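Local coordinates for protein transcriptional regulator, LacI family (Lactobacillus brevis, PDB 3JY6) that probably acts as a DNA-binding transcription factor and carries a domain of the periplasmic binding protein family, at residues T116-Q121 and T212-A217; T183-L188 and E195-L200. One frame throughout, in Å; residues are numbered along the deposited sequence.

Contact 1: residues T116-Q121 and T212-A217; sequences TAFRQQ and TATGFA
Phe118, near the end of helix 107-119, spans two threonines of strand 211-215 with different atoms of its ring. CD1 and CE1 meet Thr212: Phe118 CE1 lies 3.4 Å from Thr212 CG2, the shortest approach across the contact. CE2 and CZ meet Thr214, where Phe118 CE2 comes 3.5 Å from CB of Thr214 and 3.6 Å from its CG2. Both threonines meet the ring obliquely. They are two residues apart on an extended strand and point their CB toward the helix, whereas Ala213 between them points away. Ala213 O, 4.5 Å from Phe118 CZ, is buried with no polar partner in the model.

The two threonines adopt the same rotamer. In each, OG1 is anti to the backbone N (chi1 -168° in Thr212, -175° in Thr214), and CG2 falls between the backbone N and the carbonyl carbon, a position that brings the methyl against Phe118. The hydroxyls have polar partners of their own: Thr212 OG1 is hydrogen-bonded to Asn208 OD1, and Thr214 OG1 to Thr230 O. Val184, on the adjoining strand, also touches the aromatic side chain.

Between these two segments the contact rests on van der Waals packing. Threonine serves two ends at once here, lending carbon to the ring while its oxygen is satisfied by another residue, so the pairing of helix and strand at this point depends on fit of shape.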
ATOM      1  N   THR A 116      14.430 -19.480 -16.475  1.00 22.08           N
ATOM      2  CA  THR A 116      15.418 -20.544 -16.573  1.00 22.79           C
ATOM      3  C   THR A 116      15.369 -21.432 -15.340  1.00 22.92           C
ATOM      4  O   THR A 116      15.404 -22.658 -15.448  1.00 23.86           O
ATOM      5  CB  THR A 116      16.834 -19.951 -16.761  1.00 24.08           C
ATOM      6  OG1 THR A 116      16.915 -19.377 -18.073  1.00 27.04           O
ATOM      7  CG2 THR A 116      17.926 -21.028 -16.595  1.00 22.11           C
ATOM      8  N   ALA A 117      15.273 -20.815 -14.167  1.00 23.08           N
ATOM      9  CA  ALA A 117      15.204 -21.568 -12.918  1.00 23.08           C
ATOM     10  C   ALA A 117      13.972 -22.468 -12.915  1.00 23.78           C
ATOM     11  O   ALA A 117      14.022 -23.597 -12.425  1.00 24.68           O
ATOM     12  CB  ALA A 117      15.150 -20.617 -11.738  1.00 23.90           C
ATOM     13  N   PHE A 118      12.865 -21.961 -13.457  1.00 23.13           N
ATOM     14  CA  PHE A 118      11.623 -22.731 -13.511  1.00 22.91           C
ATOM     15  C   PHE A 118      11.666 -23.849 -14.550  1.00 22.86           C
ATOM     16  O   PHE A 118      11.107 -24.919 -14.329  1.00 23.22           O
ATOM     17  CB  PHE A 118      10.428 -21.804 -13.752  1.00 18.56           C
ATOM     18  CG  PHE A 118       9.858 -21.242 -12.483  1.00 19.34           C
ATOM     19  CD1 PHE A 118       9.105 -22.050 -11.638  1.00 17.44           C
ATOM     20  CD2 PHE A 118      10.147 -19.933 -12.086  1.00 18.30           C
ATOM     21  CE1 PHE A 118       8.653 -21.574 -10.408  1.00 19.27           C
ATOM     22  CE2 PHE A 118       9.702 -19.441 -10.857  1.00 18.16           C
ATOM     23  CZ  PHE A 118       8.953 -20.261 -10.011  1.00 18.52           C
ATOM     24  N   ARG A 119      12.337 -23.604 -15.671  1.00 25.58           N
ATOM     25  CA  ARG A 119      12.468 -24.616 -16.718  1.00 27.22           C
ATOM     26  C   ARG A 119      13.242 -25.820 -16.192  1.00 27.22           C
ATOM     27  O   ARG A 119      12.893 -26.961 -16.474  1.00 25.96           O
ATOM     28  CB  ARG A 119      13.216 -24.042 -17.919  1.00 28.00           C
ATOM     29  CG  ARG A 119      12.345 -23.250 -18.858  1.00 33.65           C
ATOM     30  CD  ARG A 119      11.942 -24.112 -20.037  1.00 36.65           C
ATOM     31  NE  ARG A 119      12.972 -24.133 -21.076  1.00 39.90           N
ATOM     32  CZ  ARG A 119      12.946 -24.939 -22.133  1.00 40.74           C
ATOM     33  NH1 ARG A 119      11.945 -25.799 -22.285  1.00 41.57           N
ATOM     34  NH2 ARG A 119      13.907 -24.872 -23.045  1.00 40.78           N
ATOM     35  N   GLN A 120      14.296 -25.555 -15.426  1.00 27.47           N
ATOM     36  CA  GLN A 120      15.127 -26.620 -14.883  1.00 30.14           C
ATOM     37  C   GLN A 120      14.349 -27.517 -13.926  1.00 30.54           C
ATOM     38  O   GLN A 120      14.766 -28.640 -13.639  1.00 31.06           O
ATOM     39  CB  GLN A 120      16.356 -26.016 -14.200  1.00 31.46           C
ATOM     40  CG  GLN A 120      17.186 -25.172 -15.164  1.00 35.68           C
ATOM     41  CD  GLN A 120      18.345 -24.457 -14.499  1.00 38.01           C
ATOM     42  OE1 GLN A 120      18.187 -23.827 -13.454  1.00 39.18           O
ATOM     43  NE2 GLN A 120      19.513 -24.537 -15.115  1.00 39.27           N
ATOM     44  N   GLN A 121      13.208 -27.031 -13.446  1.00 29.51           N
ATOM     45  CA  GLN A 121      12.391 -27.828 -12.545  1.00 29.86           C
ATOM     46  C   GLN A 121      11.291 -28.551 -13.310  1.00 28.39           C
ATOM     47  O   GLN A 121      10.464 -29.231 -12.710  1.00 26.54           O
ATOM     48  CB  GLN A 121      11.764 -26.960 -11.452  1.00 31.92           C
ATOM     49  CG  GLN A 121      12.774 -26.231 -10.596  1.00 36.48           C
ATOM     50  CD  GLN A 121      12.419 -26.244  -9.119  1.00 40.01           C
ATOM     51  OE1 GLN A 121      11.335 -25.807  -8.713  1.00 39.51           O
ATOM     52  NE2 GLN A 121      13.342 -26.747  -8.301  1.00 41.89           N
ATOM     53  N   THR A 212       2.768 -24.200 -11.182  1.00 18.74           N
ATOM     54  CA  THR A 212       3.302 -23.382 -10.098  1.00 18.85           C
ATOM     55  C   THR A 212       3.096 -21.909 -10.484  1.00 18.87           C
ATOM     56  O   THR A 212       2.468 -21.616 -11.496  1.00 18.57           O
ATOM     57  CB  THR A 212       4.811 -23.685  -9.837  1.00 17.06           C
ATOM     58  OG1 THR A 212       5.205 -23.074  -8.605  1.00 17.01           O
ATOM     59  CG2 THR A 212       5.682 -23.139 -10.954  1.00 18.97           C
ATOM     60  N   ALA A 213       3.601 -20.976  -9.688  1.00 17.95           N
ATOM     61  CA  ALA A 213       3.416 -19.570 -10.032  1.00 17.57           C
ATOM     62  C   ALA A 213       4.476 -18.691  -9.417  1.00 18.78           C
ATOM     63  O   ALA A 213       4.982 -18.978  -8.340  1.00 19.83           O
ATOM     64  CB  ALA A 213       2.041 -19.090  -9.593  1.00 19.02           C
ATOM     65  N   THR A 214       4.787 -17.599 -10.105  1.00 18.42           N
ATOM     66  CA  THR A 214       5.789 -16.663  -9.650  1.00 18.01           C
ATOM     67  C   THR A 214       5.432 -15.298 -10.220  1.00 17.45           C
ATOM     68  O   THR A 214       4.383 -15.125 -10.841  1.00 13.22           O
ATOM     69  CB  THR A 214       7.164 -17.071 -10.184  1.00 20.21           C
ATOM     70  OG1 THR A 214       8.178 -16.206  -9.648  1.00 19.17           O
ATOM     71  CG2 THR A 214       7.162 -16.991 -11.710  1.00 21.41           C
ATOM     72  N   GLY A 215       6.330 -14.344 -10.029  1.00 16.53           N
ATOM     73  CA  GLY A 215       6.109 -13.011 -10.544  1.00 16.97           C
ATOM     74  C   GLY A 215       6.933 -11.981  -9.797  1.00 17.78           C
ATOM     75  O   GLY A 215       7.679 -12.317  -8.868  1.00 14.79           O
ATOM     76  N   PHE A 216       6.804 -10.726 -10.221  1.00 17.60           N
ATOM     77  CA  PHE A 216       7.495  -9.617  -9.574  1.00 18.70           C
ATOM     78  C   PHE A 216       6.540  -9.148  -8.487  1.00 19.18           C
ATOM     79  O   PHE A 216       5.448  -8.657  -8.786  1.00 19.29           O
ATOM     80  CB  PHE A 216       7.758  -8.502 -10.585  1.00 18.22           C
ATOM     81  CG  PHE A 216       8.803  -8.848 -11.605  1.00 19.20           C
ATOM     82  CD1 PHE A 216      10.085  -8.314 -11.511  1.00 18.02           C
ATOM     83  CD2 PHE A 216       8.509  -9.718 -12.657  1.00 17.91           C
ATOM     84  CE1 PHE A 216      11.067  -8.640 -12.451  1.00 18.54           C
ATOM     85  CE2 PHE A 216       9.479 -10.047 -13.595  1.00 17.32           C
ATOM     86  CZ  PHE A 216      10.762  -9.507 -13.494  1.00 16.89           C
ATOM     87  N   ALA A 217       6.947  -9.324  -7.233  1.00 20.33           N
ATOM     88  CA  ALA A 217       6.135  -8.952  -6.085  1.00 22.00           C
ATOM     89  C   ALA A 217       7.030  -8.764  -4.869  1.00 24.24           C
ATOM     90  O   ALA A 217       7.941  -9.551  -4.644  1.00 23.44           O
ATOM     91  CB  ALA A 217       5.113 -10.048  -5.806  1.00 25.07           C
TER

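Contact 2: residues T183-L188 and E195-L200; sequences TVAFAL and EFFPNL
Ala185 and Ala187 receive the ring of Phe197 in a beta-alpha-beta unit of the periplasmic-binding-protein fold, in which strand 183-187 runs into helices 190-196 and 198-202 before the chain returns to the sheet. The apolar contacts come first. Both alanines point toward the helical layer from the same side of the strand, and the far end of the phenylalanine reaches between their methyl groups: Phe197 CZ lies 3.7 Å from Ala185 CB and 3.9 Å from Ala187 CB. The ring's CE1 leans to the first methyl and its CE2 to the second. With CG anti to the carbonyl carbon (chi1 -71°), the ring is carried from the backbone between the two helices toward the sheet, where it also touches Ala213 of strand 211-215. An alanine in place of Phe197 would probably leave a gap between helices and sheet, with the methyl groups of Ala185 and Ala187 losing their cover.

Polar contacts lie at the margins. Leu200 N makes a weak backbone hydrogen bond to Phe197 O, while Asn199 ND2 bonds to Arg224 O of the second subunit, which places the outer side of this helical segment at the dimer interface. Within the contact itself, a strand carbonyl also meets the ring: Ala185 O approaches obliquely, 3.6 Å from Phe197 CZ.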
ATOM      1  N   THR A 183       3.315 -26.132 -15.969  1.00 23.82           N
ATOM      2  CA  THR A 183       3.126 -24.715 -16.240  1.00 22.81           C
ATOM      3  C   THR A 183       3.441 -23.761 -15.096  1.00 21.79           C
ATOM      4  O   THR A 183       3.196 -24.076 -13.933  1.00 20.61           O
ATOM      5  CB  THR A 183       1.662 -24.472 -16.661  1.00 23.91           C
ATOM      6  OG1 THR A 183       1.336 -25.334 -17.754  1.00 24.24           O
ATOM      7  CG2 THR A 183       1.444 -23.015 -17.075  1.00 24.86           C
ATOM      8  N   VAL A 184       3.971 -22.589 -15.450  1.00 21.54           N
ATOM      9  CA  VAL A 184       4.262 -21.528 -14.486  1.00 21.97           C
ATOM     10  C   VAL A 184       3.418 -20.314 -14.874  1.00 21.79           C
ATOM     11  O   VAL A 184       3.530 -19.816 -16.002  1.00 20.60           O
ATOM     12  CB  VAL A 184       5.701 -20.977 -14.557  1.00 23.27           C
ATOM     13  CG1 VAL A 184       6.182 -20.621 -13.163  1.00 24.12           C
ATOM     14  CG2 VAL A 184       6.609 -21.909 -15.285  1.00 23.56           C
ATOM     15  N   ALA A 185       2.587 -19.840 -13.954  1.00 19.72           N
ATOM     16  CA  ALA A 185       1.798 -18.644 -14.210  1.00 19.17           C
ATOM     17  C   ALA A 185       2.764 -17.545 -13.733  1.00 19.77           C
ATOM     18  O   ALA A 185       3.121 -17.503 -12.554  1.00 18.38           O
ATOM     19  CB  ALA A 185       0.523 -18.657 -13.377  1.00 16.70           C
ATOM     20  N   PHE A 186       3.201 -16.686 -14.653  1.00 18.79           N
ATOM     21  CA  PHE A 186       4.172 -15.626 -14.353  1.00 18.52           C
ATOM     22  C   PHE A 186       3.552 -14.220 -14.453  1.00 18.55           C
ATOM     23  O   PHE A 186       3.263 -13.729 -15.543  1.00 17.59           O
ATOM     24  CB  PHE A 186       5.343 -15.785 -15.335  1.00 16.99           C
ATOM     25  CG  PHE A 186       6.646 -15.139 -14.904  1.00 15.26           C
ATOM     26  CD1 PHE A 186       7.856 -15.714 -15.298  1.00 13.78           C
ATOM     27  CD2 PHE A 186       6.676 -13.944 -14.198  1.00 13.48           C
ATOM     28  CE1 PHE A 186       9.073 -15.110 -15.000  1.00 14.99           C
ATOM     29  CE2 PHE A 186       7.882 -13.328 -13.894  1.00 13.40           C
ATOM     30  CZ  PHE A 186       9.085 -13.909 -14.295  1.00 16.55           C
ATOM     31  N   ALA A 187       3.340 -13.591 -13.303  1.00 17.71           N
ATOM     32  CA  ALA A 187       2.770 -12.248 -13.248  1.00 18.78           C
ATOM     33  C   ALA A 187       3.891 -11.218 -13.393  1.00 19.60           C
ATOM     34  O   ALA A 187       4.889 -11.263 -12.673  1.00 20.02           O
ATOM     35  CB  ALA A 187       2.032 -12.045 -11.921  1.00 18.43           C
ATOM     36  N   LEU A 188       3.725 -10.296 -14.334  1.00 20.64           N
ATOM     37  CA  LEU A 188       4.713  -9.252 -14.565  1.00 21.93           C
ATOM     38  C   LEU A 188       4.534  -8.072 -13.621  1.00 22.21           C
ATOM     39  O   LEU A 188       5.412  -7.220 -13.512  1.00 23.93           O
ATOM     40  CB  LEU A 188       4.646  -8.781 -16.016  1.00 22.88           C
ATOM     41  CG  LEU A 188       5.693  -9.379 -16.963  1.00 25.86           C
ATOM     42  CD1 LEU A 188       5.864 -10.871 -16.717  1.00 25.14           C
ATOM     43  CD2 LEU A 188       5.278  -9.083 -18.387  1.00 24.96           C
ATOM     44  N   GLU A 195      -4.255 -10.348  -7.118  1.00 23.86           N
ATOM     45  CA  GLU A 195      -5.667 -10.465  -7.432  1.00 25.72           C
ATOM     46  C   GLU A 195      -6.128 -11.830  -7.938  1.00 25.89           C
ATOM     47  O   GLU A 195      -7.190 -12.311  -7.529  1.00 25.82           O
ATOM     48  CB  GLU A 195      -6.065  -9.394  -8.459  1.00 27.58           C
ATOM     49  CG  GLU A 195      -7.571  -9.256  -8.647  1.00 29.82           C
ATOM     50  CD  GLU A 195      -7.944  -8.218  -9.680  1.00 31.04           C
ATOM     51  OE1 GLU A 195      -7.214  -7.212  -9.814  1.00 32.17           O
ATOM     52  OE2 GLU A 195      -8.981  -8.403 -10.351  1.00 32.85           O
ATOM     53  N   PHE A 196      -5.328 -12.464  -8.793  1.00 25.43           N
ATOM     54  CA  PHE A 196      -5.723 -13.737  -9.397  1.00 25.14           C
ATOM     55  C   PHE A 196      -5.107 -15.051  -8.934  1.00 25.69           C
ATOM     56  O   PHE A 196      -5.661 -16.107  -9.227  1.00 27.65           O
ATOM     57  CB  PHE A 196      -5.560 -13.630 -10.919  1.00 24.28           C
ATOM     58  CG  PHE A 196      -6.387 -12.532 -11.537  1.00 25.69           C
ATOM     59  CD1 PHE A 196      -7.747 -12.715 -11.775  1.00 25.64           C
ATOM     60  CD2 PHE A 196      -5.813 -11.303 -11.857  1.00 23.80           C
ATOM     61  CE1 PHE A 196      -8.530 -11.689 -12.320  1.00 26.25           C
ATOM     62  CE2 PHE A 196      -6.590 -10.265 -12.405  1.00 26.65           C
ATOM     63  CZ  PHE A 196      -7.951 -10.462 -12.636  1.00 25.20           C
ATOM     64  N   PHE A 197      -3.986 -15.013  -8.220  1.00 25.12           N
ATOM     65  CA  PHE A 197      -3.343 -16.257  -7.785  1.00 24.55           C
ATOM     66  C   PHE A 197      -3.882 -16.933  -6.515  1.00 23.65           C
ATOM     67  O   PHE A 197      -3.882 -18.167  -6.421  1.00 23.00           O
ATOM     68  CB  PHE A 197      -1.825 -16.046  -7.638  1.00 24.39           C
ATOM     69  CG  PHE A 197      -1.084 -15.882  -8.951  1.00 24.89           C
ATOM     70  CD1 PHE A 197      -1.769 -15.739 -10.165  1.00 26.58           C
ATOM     71  CD2 PHE A 197       0.308 -15.856  -8.970  1.00 25.12           C
ATOM     72  CE1 PHE A 197      -1.073 -15.572 -11.375  1.00 24.95           C
ATOM     73  CE2 PHE A 197       1.014 -15.691 -10.167  1.00 25.42           C
ATOM     74  CZ  PHE A 197       0.320 -15.547 -11.376  1.00 25.49           C
ATOM     75  N   PRO A 198      -4.325 -16.148  -5.514  1.00 25.07           N
ATOM     76  CA  PRO A 198      -4.845 -16.770  -4.287  1.00 23.74           C
ATOM     77  C   PRO A 198      -5.945 -17.820  -4.466  1.00 25.31           C
ATOM     78  O   PRO A 198      -5.898 -18.877  -3.836  1.00 23.30           O
ATOM     79  CB  PRO A 198      -5.305 -15.571  -3.465  1.00 22.92           C
ATOM     80  CG  PRO A 198      -4.252 -14.562  -3.781  1.00 22.74           C
ATOM     81  CD  PRO A 198      -4.114 -14.698  -5.305  1.00 24.02           C
ATOM     82  N   ASN A 199      -6.938 -17.543  -5.309  1.00 27.20           N
ATOM     83  CA  ASN A 199      -8.012 -18.513  -5.516  1.00 30.12           C
ATOM     84  C   ASN A 199      -7.531 -19.734  -6.294  1.00 29.64           C
ATOM     85  O   ASN A 199      -8.092 -20.819  -6.164  1.00 30.20           O
ATOM     86  CB  ASN A 199      -9.203 -17.866  -6.228  1.00 33.37           C
ATOM     87  CG  ASN A 199     -10.104 -17.099  -5.277  1.00 36.36           C
ATOM     88  OD1 ASN A 199     -11.323 -17.244  -5.315  1.00 35.26           O
ATOM     89  ND2 ASN A 199      -9.506 -16.277  -4.420  1.00 38.46           N
ATOM     90  N   LEU A 200      -6.495 -19.564  -7.109  1.00 29.15           N
ATOM     91  CA  LEU A 200      -5.955 -20.694  -7.854  1.00 28.83           C
ATOM     92  C   LEU A 200      -5.131 -21.584  -6.908  1.00 27.70           C
ATOM     93  O   LEU A 200      -4.860 -22.748  -7.210  1.00 27.92           O
ATOM     94  CB  LEU A 200      -5.109 -20.199  -9.033  1.00 30.31           C
ATOM     95  CG  LEU A 200      -5.875 -20.005 -10.350  1.00 33.31           C
ATOM     96  CD1 LEU A 200      -7.111 -19.130 -10.132  1.00 35.04           C
ATOM     97  CD2 LEU A 200      -4.948 -19.394 -11.391  1.00 33.84           C
TER

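The two contacts cover opposite sides of one sheet, in the part of the chain whose parallel strands run in the order 152-158, 125-131, 183-187, 211-215. Their centres are 11 Å apart. Along the chain, helix 107-119 comes first, then strand 183-187, the helices of 195-200 and finally strand 211-215, so contact 2 falls wholly between the two halves of contact 1. The neighbouring strands join them directly: probable hydrogen bonds run from Thr212 N to Thr183 O (2.8 Å) and from Thr214 N to Ala185 O (3.0 Å). Thus distant helices are packed onto a common sheet, a compact example of alpha/beta/alpha layering.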